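Local coordinates for putative uncharacterized protein (Wolbachia pipientis, PDB 3F4S) that probably acts as a DsbA-type thiol-disulfide oxidoreductase, introducing disulfide bonds into substrate proteins through the CxxC pair of its thioredoxin fold, at residues Leu138-Asp141 with Ala142-Cys146. The protein carries 1 engineered substitution. Sequence-based numbering, arbitrary orientation.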
loop_
_atom_site.group_PDB
_atom_site.type_symbol
_atom_site.label_atom_id
_atom_site.label_comp_id
_atom_site.label_asym_id
_atom_site.label_seq_id
_atom_site.Cartn_x
_atom_site.Cartn_y
_atom_site.Cartn_z
ATOM N N LEU A 138 -16.850 -6.619 -11.513
ATOM C CA LEU A 138 -15.963 -7.753 -11.712
ATOM C C LEU A 138 -16.819 -9.006 -11.859
ATOM O O LEU A 138 -17.628 -9.317 -10.987
ATOM C CB LEU A 138 -15.006 -7.890 -10.520
ATOM C CG LEU A 138 -13.877 -8.918 -10.637
ATOM C CD1 LEU A 138 -12.932 -8.567 -11.785
ATOM C CD2 LEU A 138 -13.108 -9.021 -9.322
ATOM N N LYS A 139 -16.655 -9.721 -12.965
ATOM C CA LYS A 139 -17.481 -10.900 -13.207
ATOM C C LYS A 139 -17.117 -12.044 -12.266
ATOM O O LYS A 139 -15.978 -12.141 -11.803
ATOM C CB LYS A 139 -17.391 -11.344 -14.668
ATOM C CG LYS A 139 -18.273 -10.525 -15.600
ATOM C CD LYS A 139 -18.253 -11.064 -17.016
ATOM C CE LYS A 139 -18.922 -12.430 -17.118
ATOM N NZ LYS A 139 -19.117 -12.853 -18.542
ATOM N N GLN A 140 -18.082 -12.914 -11.986
ATOM C CA GLN A 140 -17.856 -13.994 -11.030
ATOM C C GLN A 140 -16.676 -14.895 -11.403
ATOM O O GLN A 140 -15.891 -15.280 -10.534
ATOM C CB GLN A 140 -19.123 -14.829 -10.822
ATOM C CG GLN A 140 -19.013 -15.810 -9.664
ATOM C CD GLN A 140 -18.679 -15.122 -8.349
ATOM O OE1 GLN A 140 -19.096 -13.990 -8.102
ATOM N NE2 GLN A 140 -17.926 -15.807 -7.499
ATOM N N ASP A 141 -16.539 -15.230 -12.684
ATOM C CA ASP A 141 -15.435 -16.105 -13.089
ATOM C C ASP A 141 -14.067 -15.466 -12.831
ATOM O O ASP A 141 -13.128 -16.139 -12.399
ATOM C CB ASP A 141 -15.566 -16.585 -14.546
ATOM C CG ASP A 141 -15.705 -15.441 -15.549
ATOM O OD1 ASP A 141 -15.686 -14.259 -15.147
ATOM O OD2 ASP A 141 -15.839 -15.737 -16.759
ATOM N N ALA A 142 -13.960 -14.169 -13.094
ATOM C CA ALA A 142 -12.728 -13.434 -12.834
ATOM C C ALA A 142 -12.465 -13.360 -11.332
ATOM O O ALA A 142 -11.337 -13.566 -10.881
ATOM C CB ALA A 142 -12.817 -12.038 -13.426
ATOM N N PHE A 143 -13.516 -13.058 -10.571
ATOM C CA PHE A 143 -13.455 -13.047 -9.108
ATOM C C PHE A 143 -12.911 -14.375 -8.577
ATOM O O PHE A 143 -11.955 -14.407 -7.797
ATOM C CB PHE A 143 -14.854 -12.777 -8.534
ATOM C CG PHE A 143 -14.939 -12.865 -7.034
ATOM C CD1 PHE A 143 -14.637 -11.767 -6.240
ATOM C CD2 PHE A 143 -15.358 -14.036 -6.418
ATOM C CE1 PHE A 143 -14.722 -11.845 -4.855
ATOM C CE2 PHE A 143 -15.446 -14.122 -5.041
ATOM C CZ PHE A 143 -15.130 -13.024 -4.256
ATOM N N ASN A 144 -13.526 -15.472 -9.011
ATOM C CA ASN A 144 -13.152 -16.792 -8.522
ATOM C C ASN A 144 -11.708 -17.129 -8.851
ATOM O O ASN A 144 -10.984 -17.686 -8.031
ATOM C CB ASN A 144 -14.074 -17.866 -9.098
ATOM C CG ASN A 144 -15.452 -17.843 -8.479
ATOM O OD1 ASN A 144 -15.629 -17.378 -7.353
ATOM N ND2 ASN A 144 -16.438 -18.356 -9.209
ATOM N N GLN A 145 -11.296 -16.790 -10.064
ATOM C CA GLN A 145 -9.934 -17.043 -10.482
ATOM C C GLN A 145 -8.953 -16.252 -9.624
ATOM O O GLN A 145 -7.945 -16.782 -9.158
ATOM C CB GLN A 145 -9.758 -16.714 -11.963
ATOM C CG GLN A 145 -8.407 -17.129 -12.505
ATOM C CD GLN A 145 -8.475 -17.584 -13.948
ATOM O OE1 GLN A 145 -9.456 -17.331 -14.646
ATOM N NE2 GLN A 145 -7.429 -18.264 -14.402
ATOM N N CYS A 146 -9.257 -14.983 -9.386
ATOM C CA CYS A 146 -8.345 -14.166 -8.597
ATOM C C CYS A 146 -8.225 -14.634 -7.149
ATOM O O CYS A 146 -7.125 -14.675 -6.600
ATOM C CB CYS A 146 -8.738 -12.690 -8.655
ATOM S SG CYS A 146 -8.251 -11.895 -10.203
#
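L138, just ahead of the N-cap residue K139, folds its isobutyl group back against the first turn of helix 140-147. L138 divides its contacts between its two methyls: CD1 of L138 rests on CB of A142 at 3.8 Å, while CD2 reaches the backbone and CB of F143, near the plane of the phenyl ring at its edge. The K139 carbonyl opens the helical ladder, its O accepting the nearly straight bond from F143 N at 2.9 Å. The same pattern follows one residue on, from N144 N to Q140 O, and again from Q145 N to D141 O. The Q140 side chain bends at chi2 (57°) and runs alongside F143, its amide plane turned 50° from the ring and its NE2 3.3 Å from CD2 of F143. The bend also brings NE2 of Q140 within 2.8 Å of OD1 of N144, a weak hydrogen bond because the N-H points well off the acceptor; the two amide planes stand 68° apart. The D141 carboxylate turns back over the chain, and OD1 of D141 makes a weak, strongly bent bond to A142 N at 2.7 Å. On the buried side, F143 packs on L129, Q130 and A133 of helix 127-135 and on L94 of helix 86-94, while L138 touches A133 and L94. C146, near the far end of this short helix, is disulfide-bonded to C97, tying the helix to the chain just after helix 86-94, within the helical part of a DsbA-like thioredoxin fold.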